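Local coordinates for nucleoside phosphorylase, putative (Trypanosoma brucei, PDB 3BJE), which catalyses, as a homodimer, the phosphorolytic cleavage of uridine, giving uracil and ribose 1-phosphate, at residues D72-T80 and V90-N99; M141-C149 and M335-L346. All coordinates share one frame; numbering follows the deposited sequence.

Contact 1: residues D72-T80 and V90-N99. With CA (calcium ion), chain G; R1P (1-O-phosphono-alpha-D-ribofuranose), chain E; R1P (1-O-phosphono-alpha-D-ribofuranose), chain C.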
loop_
_atom_site.group_PDB
_atom_site.type_symbol
_atom_site.label_atom_id
_atom_site.label_comp_id
_atom_site.label_asym_id
_atom_site.label_seq_id
_atom_site.Cartn_x
_atom_site.Cartn_y
_atom_site.Cartn_z
ATOM N N ASP A 72 4.939 -11.612 -14.572
ATOM C CA ASP A 72 5.243 -10.385 -13.841
ATOM C C ASP A 72 4.313 -9.254 -14.292
ATOM O O ASP A 72 4.020 -9.147 -15.488
ATOM C CB ASP A 72 6.689 -9.971 -14.113
ATOM C CG ASP A 72 7.700 -11.032 -13.716
ATOM O OD1 ASP A 72 7.325 -12.075 -13.130
ATOM O OD2 ASP A 72 8.899 -10.815 -13.977
ATOM N N HIS A 73 3.867 -8.418 -13.354
ATOM C CA HIS A 73 3.017 -7.251 -13.646
ATOM C C HIS A 73 2.958 -6.281 -12.461
ATOM O O HIS A 73 2.667 -6.712 -11.366
ATOM C CB HIS A 73 1.597 -7.730 -13.960
ATOM C CG HIS A 73 0.625 -6.623 -14.181
ATOM N ND1 HIS A 73 0.724 -5.751 -15.244
ATOM C CD2 HIS A 73 -0.462 -6.234 -13.477
ATOM C CE1 HIS A 73 -0.262 -4.876 -15.186
ATOM N NE2 HIS A 73 -0.996 -5.146 -14.122
ATOM N N ARG A 74 3.174 -4.969 -12.680
ATOM C CA ARG A 74 3.265 -4.000 -11.583
ATOM C C ARG A 74 4.234 -4.551 -10.489
ATOM O O ARG A 74 5.270 -5.129 -10.813
ATOM C CB ARG A 74 1.876 -3.697 -11.005
ATOM C CG ARG A 74 1.014 -2.738 -11.804
ATOM C CD ARG A 74 -0.426 -2.782 -11.234
ATOM N NE ARG A 74 -1.360 -1.846 -11.870
ATOM C CZ ARG A 74 -1.391 -0.541 -11.626
ATOM N NH1 ARG A 74 -0.520 -0.007 -10.786
ATOM N NH2 ARG A 74 -2.288 0.236 -12.244
ATOM N N GLU A 75 3.912 -4.405 -9.207
ATOM C CA GLU A 75 4.798 -4.975 -8.178
ATOM C C GLU A 75 4.551 -6.501 -7.997
ATOM O O GLU A 75 5.169 -7.150 -7.144
ATOM C CB GLU A 75 4.705 -4.180 -6.851
ATOM C CG GLU A 75 3.318 -3.954 -6.169
ATOM C CD GLU A 75 2.828 -2.506 -6.316
ATOM O OE1 GLU A 75 2.667 -2.202 -7.530
ATOM O OE2 GLU A 75 2.667 -1.695 -5.288
ATOM N N ILE A 76 3.691 -7.077 -8.842
ATOM C CA ILE A 76 3.076 -8.378 -8.560
ATOM C C ILE A 76 3.655 -9.457 -9.485
ATOM O O ILE A 76 3.322 -9.533 -10.657
ATOM C CB ILE A 76 1.538 -8.307 -8.708
ATOM C CG1 ILE A 76 0.963 -7.075 -7.981
ATOM C CG2 ILE A 76 0.875 -9.596 -8.193
ATOM C CD1 ILE A 76 1.308 -7.005 -6.531
ATOM N N ARG A 77 4.551 -10.274 -8.932
ATOM C CA ARG A 77 5.214 -11.355 -9.665
ATOM C C ARG A 77 4.830 -12.686 -9.047
ATOM O O ARG A 77 4.642 -12.765 -7.838
ATOM C CB ARG A 77 6.727 -11.201 -9.602
ATOM C CG ARG A 77 7.262 -9.895 -10.103
ATOM C CD ARG A 77 8.794 -9.934 -10.070
ATOM N NE ARG A 77 9.293 -11.047 -10.878
ATOM C CZ ARG A 77 10.483 -11.630 -10.764
ATOM N NH1 ARG A 77 11.371 -11.249 -9.850
ATOM N NH2 ARG A 77 10.777 -12.626 -11.583
ATOM N N PHE A 78 4.724 -13.732 -9.857
ATOM C CA PHE A 78 4.556 -15.075 -9.316
ATOM C C PHE A 78 5.381 -16.102 -10.075
ATOM O O PHE A 78 5.775 -15.915 -11.235
ATOM C CB PHE A 78 3.080 -15.498 -9.266
ATOM C CG PHE A 78 2.597 -16.172 -10.514
ATOM C CD1 PHE A 78 2.622 -17.550 -10.631
ATOM C CD2 PHE A 78 2.113 -15.414 -11.583
ATOM C CE1 PHE A 78 2.196 -18.168 -11.773
ATOM C CE2 PHE A 78 1.681 -16.032 -12.741
ATOM C CZ PHE A 78 1.728 -17.405 -12.842
ATOM N N ALA A 79 5.615 -17.215 -9.394
ATOM C CA ALA A 79 6.206 -18.404 -10.014
ATOM C C ALA A 79 5.672 -19.601 -9.267
ATOM O O ALA A 79 5.600 -19.583 -8.037
ATOM C CB ALA A 79 7.733 -18.363 -9.926
ATOM N N THR A 80 5.337 -20.646 -10.005
ATOM C CA THR A 80 4.770 -21.864 -9.435
ATOM C C THR A 80 5.618 -23.045 -9.857
ATOM O O THR A 80 5.818 -23.260 -11.044
ATOM C CB THR A 80 3.322 -22.058 -9.934
ATOM O OG1 THR A 80 2.529 -20.963 -9.450
ATOM C CG2 THR A 80 2.755 -23.399 -9.450
ATOM N N VAL A 90 5.167 -18.785 -5.267
ATOM C CA VAL A 90 5.677 -17.580 -4.573
ATOM C C VAL A 90 5.097 -16.383 -5.323
ATOM O O VAL A 90 5.100 -16.376 -6.559
ATOM C CB VAL A 90 7.230 -17.519 -4.479
ATOM C CG1 VAL A 90 7.905 -17.654 -5.840
ATOM C CG2 VAL A 90 7.681 -16.228 -3.751
ATOM N N ILE A 91 4.555 -15.425 -4.563
ATOM C CA ILE A 91 3.945 -14.211 -5.086
ATOM C C ILE A 91 4.529 -12.998 -4.367
ATOM O O ILE A 91 4.567 -12.980 -3.119
ATOM C CB ILE A 91 2.411 -14.181 -4.855
ATOM C CG1 ILE A 91 1.743 -15.338 -5.597
ATOM C CG2 ILE A 91 1.821 -12.841 -5.289
ATOM C CD1 ILE A 91 0.252 -15.493 -5.305
ATOM N N SER A 92 4.979 -12.005 -5.131
ATOM C CA SER A 92 5.278 -10.716 -4.548
ATOM C C SER A 92 4.026 -9.850 -4.531
ATOM O O SER A 92 3.314 -9.767 -5.523
ATOM C CB SER A 92 6.409 -9.981 -5.279
ATOM O OG SER A 92 6.108 -9.688 -6.636
ATOM N N THR A 93 3.805 -9.205 -3.392
ATOM C CA THR A 93 2.625 -8.396 -3.199
ATOM C C THR A 93 2.891 -6.910 -3.306
ATOM O O THR A 93 1.955 -6.129 -3.433
ATOM C CB THR A 93 2.040 -8.671 -1.812
ATOM O OG1 THR A 93 2.975 -8.270 -0.808
ATOM C CG2 THR A 93 1.720 -10.162 -1.621
ATOM N N GLY A 94 4.157 -6.517 -3.258
ATOM C CA GLY A 94 4.497 -5.119 -3.039
ATOM C C GLY A 94 4.187 -4.769 -1.595
ATOM O O GLY A 94 3.853 -5.631 -0.790
ATOM N N MET A 95 4.258 -3.486 -1.270
ATOM C CA MET A 95 4.205 -3.064 0.121
ATOM C C MET A 95 2.800 -2.762 0.573
ATOM O O MET A 95 2.071 -2.055 -0.121
ATOM C CB MET A 95 5.093 -1.839 0.317
ATOM C CG MET A 95 6.507 -2.088 -0.096
ATOM S SD MET A 95 7.628 -0.742 0.285
ATOM C CE MET A 95 7.188 0.415 -1.006
ATOM N N GLY A 96 2.415 -3.295 1.727
ATOM C CA GLY A 96 1.210 -2.846 2.402
ATOM C C GLY A 96 -0.018 -3.740 2.428
ATOM O O GLY A 96 -0.191 -4.636 1.609
ATOM N N VAL A 97 -0.858 -3.480 3.428
ATOM C CA VAL A 97 -2.096 -4.223 3.634
ATOM C C VAL A 97 -3.123 -3.994 2.525
ATOM O O VAL A 97 -3.967 -4.843 2.258
ATOM C CB VAL A 97 -2.749 -3.900 5.009
ATOM C CG1 VAL A 97 -1.926 -4.525 6.163
ATOM C CG2 VAL A 97 -2.970 -2.389 5.190
ATOM N N ASP A 98 -3.021 -2.839 1.878
ATOM C CA ASP A 98 -3.849 -2.541 0.726
ATOM C C ASP A 98 -3.495 -3.463 -0.432
ATOM O O ASP A 98 -4.380 -3.998 -1.107
ATOM C CB ASP A 98 -3.710 -1.068 0.330
ATOM C CG ASP A 98 -2.300 -0.662 -0.023
ATOM O OD1 ASP A 98 -1.317 -1.132 0.582
ATOM O OD2 ASP A 98 -2.149 0.205 -0.882
ATOM N N ASN A 99 -2.197 -3.676 -0.636
ATOM C CA ASN A 99 -1.704 -4.633 -1.646
ATOM C C ASN A 99 -2.143 -6.056 -1.314
ATOM O O ASN A 99 -2.495 -6.854 -2.198
ATOM C CB ASN A 99 -0.188 -4.554 -1.757
ATOM C CG ASN A 99 0.286 -3.266 -2.418
ATOM O OD1 ASN A 99 -0.113 -2.148 -2.034
ATOM N ND2 ASN A 99 1.142 -3.418 -3.429
HETATM CA CA CA G . 0.580 -0.263 -0.660
HETATM C C5 R1P E . -5.079 -0.007 -8.675
HETATM O O5 R1P E . -5.190 -0.786 -9.869
HETATM C C4 R1P E . -4.036 1.086 -8.882
HETATM O O4 R1P E . -4.347 1.912 -10.017
HETATM C C1 R1P E . -4.565 3.278 -9.654
HETATM C C2 R1P E . -4.878 3.168 -8.156
HETATM O O2 R1P E . -4.755 4.409 -7.434
HETATM C C3 R1P E . -3.952 2.040 -7.700
HETATM O O3 R1P E . -2.593 2.474 -7.542
HETATM O O1 R1P E . -3.461 4.170 -10.031
HETATM P P R1P E . -2.160 3.832 -10.945
HETATM O O1P R1P E . -1.478 2.790 -10.025
HETATM O O2P R1P E . -1.361 5.121 -11.048
HETATM O O3P R1P E . -2.718 3.328 -12.238
HETATM C C5 R1P C . 9.091 -1.860 3.776
HETATM O O5 R1P C . 10.497 -1.647 3.579
HETATM C C4 R1P C . 8.694 -3.253 3.326
HETATM O O4 R1P C . 9.547 -4.259 3.902
HETATM C C1 R1P C . 8.781 -5.188 4.677
HETATM C C2 R1P C . 7.517 -4.393 5.043
HETATM O O2 R1P C . 6.384 -5.154 5.523
HETATM C C3 R1P C . 7.278 -3.607 3.750
HETATM O O3 R1P C . 6.678 -4.409 2.720
HETATM O O1 R1P C . 8.535 -6.462 3.992
HETATM P P R1P C . 9.140 -6.993 2.590
HETATM O O1P R1P C . 8.514 -5.969 1.632
HETATM O O2P R1P C . 8.566 -8.392 2.453
HETATM O O3P R1P C . 10.632 -6.904 2.612
#
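E75 and N99 meet where the antiparallel hairpin of strands 76-83 and 86-92 runs up to a calcium site. Followed outward, E75 CB rests 3.9 Å from G94 CA. E75 CG, set between the backbone N and the carbonyl carbon (chi1 55°), comes within 3.5 Å of both G94 CA and N99 ND2. A bend there (chi2 -107°) brings the carboxylate to the amide: CD faces N99 ND2, and E75 OE2 accepts a hydrogen bond from N99 ND2 (3.0 Å). The donor comes from above the carboxylate plane, the two flat groups turned 46° apart. N99 ND2 also bonds T93 O (2.8 Å). With its amide gripped twice, N99 turns OD1 to the calcium ion (2.4 Å), which M95 O and both carboxylate oxygens of D98 also bind. S92 OG fastens the turn end, giving a bond to E75 O and accepting one from R77 N, each 2.8 Å. From the type II' beta turn H73-I76, R74 lays its guanidinium edge to a ribose 1-phosphate held mainly by the second subunit. M95, D98 and N99 of that subunit complete the calcium site. The hairpin lies between strand 69-73 and strand 45-49, with helix 54-59 packed against R77, V90 and S92.

Contact 2: residues M141-C149 and M335-L346. With R1P (1-O-phosphono-alpha-D-ribofuranose), chain C; URA (uracil), chain D.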
loop_
_atom_site.group_PDB
_atom_site.type_symbol
_atom_site.label_atom_id
_atom_site.label_comp_id
_atom_site.label_asym_id
_atom_site.label_seq_id
_atom_site.Cartn_x
_atom_site.Cartn_y
_atom_site.Cartn_z
ATOM N N MET A 141 -5.958 -24.147 1.639
ATOM C CA MET A 141 -5.111 -23.011 1.340
ATOM C C MET A 141 -4.191 -22.727 2.513
ATOM O O MET A 141 -4.651 -22.555 3.644
ATOM C CB MET A 141 -5.969 -21.780 1.043
ATOM C CG MET A 141 -6.907 -21.952 -0.159
ATOM S SD MET A 141 -6.012 -22.282 -1.705
ATOM C CE MET A 141 -4.895 -20.867 -1.774
ATOM N N LYS A 142 -2.896 -22.671 2.220
ATOM C CA LYS A 142 -1.862 -22.358 3.203
ATOM C C LYS A 142 -1.049 -21.184 2.641
ATOM O O LYS A 142 -0.455 -21.299 1.577
ATOM C CB LYS A 142 -0.916 -23.541 3.405
ATOM C CG LYS A 142 -1.536 -24.927 3.384
ATOM C CD LYS A 142 -2.390 -25.197 4.567
ATOM C CE LYS A 142 -2.817 -26.670 4.574
ATOM N NZ LYS A 142 -3.606 -26.989 5.788
ATOM N N ILE A 143 -1.023 -20.065 3.363
ATOM C CA ILE A 143 -0.379 -18.845 2.890
ATOM C C ILE A 143 0.573 -18.321 3.962
ATOM O O ILE A 143 0.148 -18.047 5.084
ATOM C CB ILE A 143 -1.430 -17.766 2.565
ATOM C CG1 ILE A 143 -2.451 -18.334 1.570
ATOM C CG2 ILE A 143 -0.770 -16.464 2.034
ATOM C CD1 ILE A 143 -3.606 -17.394 1.228
ATOM N N ILE A 144 1.857 -18.206 3.637
ATOM C CA ILE A 144 2.837 -17.691 4.579
ATOM C C ILE A 144 3.609 -16.526 3.992
ATOM O O ILE A 144 4.210 -16.635 2.944
ATOM C CB ILE A 144 3.831 -18.783 5.041
ATOM C CG1 ILE A 144 3.062 -20.002 5.573
ATOM C CG2 ILE A 144 4.810 -18.226 6.142
ATOM C CD1 ILE A 144 3.952 -21.174 5.949
ATOM N N ARG A 145 3.596 -15.416 4.713
ATOM C CA ARG A 145 4.432 -14.274 4.379
ATOM C C ARG A 145 5.834 -14.498 4.908
ATOM O O ARG A 145 6.000 -14.859 6.061
ATOM C CB ARG A 145 3.846 -13.005 4.985
ATOM C CG ARG A 145 4.816 -11.840 5.030
ATOM C CD ARG A 145 4.107 -10.533 5.300
ATOM N NE ARG A 145 5.030 -9.508 5.813
ATOM C CZ ARG A 145 6.034 -8.970 5.117
ATOM N NH1 ARG A 145 6.810 -8.075 5.705
ATOM N NH2 ARG A 145 6.276 -9.312 3.841
ATOM N N LEU A 146 6.822 -14.310 4.048
ATOM C CA LEU A 146 8.230 -14.270 4.457
ATOM C C LEU A 146 8.735 -12.874 4.119
ATOM O O LEU A 146 8.887 -12.519 2.949
ATOM C CB LEU A 146 9.080 -15.344 3.765
ATOM C CG LEU A 146 10.598 -15.252 4.015
ATOM C CD1 LEU A 146 10.973 -15.192 5.515
ATOM C CD2 LEU A 146 11.332 -16.397 3.339
ATOM N N GLY A 147 8.940 -12.065 5.161
ATOM C CA GLY A 147 9.213 -10.665 4.968
ATOM C C GLY A 147 10.393 -10.138 5.738
ATOM O O GLY A 147 11.229 -10.901 6.231
ATOM N N THR A 148 10.487 -8.814 5.784
ATOM C CA THR A 148 11.452 -8.130 6.634
ATOM C C THR A 148 10.658 -7.265 7.586
ATOM O O THR A 148 9.503 -6.968 7.339
ATOM C CB THR A 148 12.447 -7.264 5.831
ATOM O OG1 THR A 148 11.747 -6.245 5.098
ATOM C CG2 THR A 148 13.298 -8.150 4.893
ATOM N N CYS A 149 11.268 -6.873 8.691
ATOM C CA CYS A 149 10.521 -6.087 9.673
ATOM C C CYS A 149 11.422 -5.326 10.616
ATOM O O CYS A 149 12.657 -5.497 10.613
ATOM C CB CYS A 149 9.627 -7.025 10.491
ATOM S SG CYS A 149 10.598 -8.165 11.551
ATOM N N MET A 335 18.251 -14.541 5.028
ATOM C CA MET A 335 17.094 -14.784 4.175
ATOM C C MET A 335 17.195 -16.152 3.501
ATOM O O MET A 335 16.189 -16.833 3.361
ATOM C CB MET A 335 16.931 -13.666 3.138
ATOM C CG MET A 335 15.594 -13.677 2.407
ATOM S SD MET A 335 14.140 -13.597 3.488
ATOM C CE MET A 335 14.189 -11.890 4.060
ATOM N N LYS A 336 18.405 -16.582 3.129
ATOM C CA LYS A 336 18.576 -17.909 2.537
ATOM C C LYS A 336 18.154 -19.014 3.516
ATOM O O LYS A 336 17.455 -19.946 3.133
ATOM C CB LYS A 336 20.014 -18.114 2.039
ATOM C CG LYS A 336 20.322 -17.267 0.812
ATOM C CD LYS A 336 21.689 -17.541 0.216
ATOM C CE LYS A 336 22.175 -16.340 -0.621
ATOM N NZ LYS A 336 21.138 -15.802 -1.560
ATOM N N ARG A 337 18.530 -18.882 4.785
ATOM C CA ARG A 337 18.125 -19.865 5.801
ATOM C C ARG A 337 16.615 -19.856 5.977
ATOM O O ARG A 337 15.985 -20.894 6.094
ATOM C CB ARG A 337 18.773 -19.568 7.154
ATOM C CG ARG A 337 20.282 -19.703 7.165
ATOM C CD ARG A 337 20.811 -19.602 8.587
ATOM N NE ARG A 337 20.737 -18.234 9.098
ATOM C CZ ARG A 337 21.698 -17.322 8.965
ATOM N NH1 ARG A 337 22.846 -17.596 8.349
ATOM N NH2 ARG A 337 21.514 -16.113 9.473
ATOM N N CYS A 338 16.036 -18.662 6.009
ATOM C CA CYS A 338 14.626 -18.520 6.321
ATOM C C CYS A 338 13.748 -18.969 5.159
ATOM O O CYS A 338 12.641 -19.455 5.385
ATOM C CB CYS A 338 14.314 -17.083 6.724
ATOM S SG CYS A 338 15.090 -16.668 8.306
ATOM N N ILE A 339 14.231 -18.788 3.929
ATOM C CA ILE A 339 13.499 -19.282 2.761
ATOM C C ILE A 339 13.318 -20.791 2.882
ATOM O O ILE A 339 12.215 -21.302 2.709
ATOM C CB ILE A 339 14.183 -18.934 1.429
ATOM C CG1 ILE A 339 14.077 -17.432 1.152
ATOM C CG2 ILE A 339 13.544 -19.719 0.256
ATOM C CD1 ILE A 339 15.027 -16.944 0.073
ATOM N N LYS A 340 14.400 -21.505 3.186
ATOM C CA LYS A 340 14.319 -22.953 3.321
ATOM C C LYS A 340 13.387 -23.348 4.460
ATOM O O LYS A 340 12.573 -24.255 4.327
ATOM C CB LYS A 340 15.701 -23.568 3.558
ATOM C CG LYS A 340 15.665 -25.074 3.476
ATOM C CD LYS A 340 17.038 -25.696 3.672
ATOM C CE LYS A 340 16.959 -27.223 3.622
ATOM N NZ LYS A 340 15.958 -27.755 4.589
ATOM N N ILE A 341 13.515 -22.664 5.587
ATOM C CA ILE A 341 12.652 -22.913 6.735
ATOM C C ILE A 341 11.168 -22.738 6.366
ATOM O O ILE A 341 10.332 -23.557 6.752
ATOM C CB ILE A 341 13.030 -21.976 7.919
ATOM C CG1 ILE A 341 14.323 -22.461 8.580
ATOM C CG2 ILE A 341 11.896 -21.866 8.931
ATOM C CD1 ILE A 341 15.003 -21.423 9.456
ATOM N N ILE A 342 10.845 -21.658 5.657
ATOM C CA ILE A 342 9.447 -21.392 5.286
ATOM C C ILE A 342 8.917 -22.380 4.238
ATOM O O ILE A 342 7.756 -22.781 4.306
ATOM C CB ILE A 342 9.240 -19.927 4.836
ATOM C CG1 ILE A 342 9.504 -18.984 6.014
ATOM C CG2 ILE A 342 7.818 -19.720 4.314
ATOM C CD1 ILE A 342 8.579 -19.231 7.186
ATOM N N LEU A 343 9.755 -22.786 3.286
ATOM C CA LEU A 343 9.345 -23.812 2.318
ATOM C C LEU A 343 9.048 -25.116 3.052
ATOM O O LEU A 343 8.036 -25.785 2.785
ATOM C CB LEU A 343 10.408 -24.003 1.237
ATOM C CG LEU A 343 10.428 -22.905 0.159
ATOM C CD1 LEU A 343 11.720 -22.922 -0.670
ATOM C CD2 LEU A 343 9.206 -22.998 -0.755
ATOM N N GLU A 344 9.922 -25.478 3.990
ATOM C CA GLU A 344 9.712 -26.677 4.789
ATOM C C GLU A 344 8.405 -26.586 5.565
ATOM O O GLU A 344 7.634 -27.541 5.602
ATOM C CB GLU A 344 10.868 -26.911 5.753
ATOM C CG GLU A 344 12.165 -27.324 5.060
ATOM C CD GLU A 344 12.171 -28.762 4.563
ATOM O OE1 GLU A 344 11.509 -29.623 5.180
ATOM O OE2 GLU A 344 12.861 -29.020 3.559
ATOM N N ALA A 345 8.160 -25.439 6.190
ATOM C CA ALA A 345 6.969 -25.274 7.013
ATOM C C ALA A 345 5.722 -25.346 6.154
ATOM O O ALA A 345 4.723 -25.947 6.542
ATOM C CB ALA A 345 7.019 -23.929 7.793
ATOM N N LEU A 346 5.810 -24.746 4.973
ATOM C CA LEU A 346 4.682 -24.629 4.077
ATOM C C LEU A 346 4.224 -26.002 3.573
ATOM O O LEU A 346 3.036 -26.304 3.601
ATOM C CB LEU A 346 5.062 -23.732 2.899
ATOM C CG LEU A 346 3.926 -23.401 1.935
ATOM C CD1 LEU A 346 2.782 -22.662 2.647
ATOM C CD2 LEU A 346 4.426 -22.577 0.738
HETATM C C5 R1P C . 9.091 -1.860 3.776
HETATM O O5 R1P C . 10.497 -1.647 3.579
HETATM C C4 R1P C . 8.694 -3.253 3.326
HETATM O O4 R1P C . 9.547 -4.259 3.902
HETATM C C1 R1P C . 8.781 -5.188 4.677
HETATM C C2 R1P C . 7.517 -4.393 5.043
HETATM O O2 R1P C . 6.384 -5.154 5.523
HETATM C C3 R1P C . 7.278 -3.607 3.750
HETATM O O3 R1P C . 6.678 -4.409 2.720
HETATM O O1 R1P C . 8.535 -6.462 3.992
HETATM P P R1P C . 9.140 -6.993 2.590
HETATM O O1P R1P C . 8.514 -5.969 1.632
HETATM O O2P R1P C . 8.566 -8.392 2.453
HETATM O O3P R1P C . 10.632 -6.904 2.612
HETATM N N1 URA D . 10.018 -3.145 7.397
HETATM C C2 URA D . 9.163 -2.344 8.072
HETATM O O2 URA D . 7.952 -2.207 7.708
HETATM N N3 URA D . 9.590 -1.667 9.126
HETATM C C4 URA D . 10.868 -1.752 9.543
HETATM O O4 URA D . 11.208 -1.097 10.542
HETATM C C5 URA D . 11.762 -2.553 8.859
HETATM C C6 URA D . 11.299 -3.255 7.762
#
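T148 OG1 gives a hydrogen bond of 2.8 Å to phosphate oxygen O3P of ribose 1-phosphate, while the methyl of the same side chain touches M335. Strand 142-149 thus has the bound ribose 1-phosphate at one end and, along its length, segment 335-346 of the C-terminal helix of the alpha/beta phosphorylase fold, nearly antiparallel to it (169°, closest approach of the axes 9.6 Å). R145 points away from the helix. Its chain is extended, with CG anti to the backbone N (chi1 164°), and carries the guanidinium to the ligand: R145 NH2 meets O2P at 2.8 Å in a nearly straight bond, and NH1 meets the ester oxygen O1. G147 CA lies over one face of this group, near its rim, while E292 and E294 form salt bridges with its NE and NH1, so its rotation is well fixed. Past T148, the backbone of C149 reaches the uracil. On the helix side, I144 and L146 carry the packing. L146 CD2 wedges against I339, 3.7 Å from I339 CG1, and CD1 lies near C338 CB and I342 CG1. M335 curls round (chi2 56°) to run alongside L146, pointing the other way; M335 SD sits 3.9 Å from L146 CG, and CE reaches G147 O and T148 CG2. Farther back, I144 CG2 meets I342 CG2 at 3.8 Å. L346 CD1 lies against I144 CD1 and K142 CB, and 3.7 Å from the carbonyl K142 O.

In the fold
From the N terminus the chain first lays down strand 45-49, then turns back on itself in contact 1, where only nine residues separate 72-80 from 90-99 and the loop closed is a beta hairpin. Contact 2 opens later and closes a loop of 185 residues, bringing helix 329-348 back against strand 142-151. The two are in series, neither nested nor crossed, with centres about 15 Å apart. Strand 45-49 joins them, pairing in parallel with both 86-92 and 142-151. They converge on the same ribose 1-phosphate: contact 1 reaches the pockets of both subunits, and contact 2 lines that of its own.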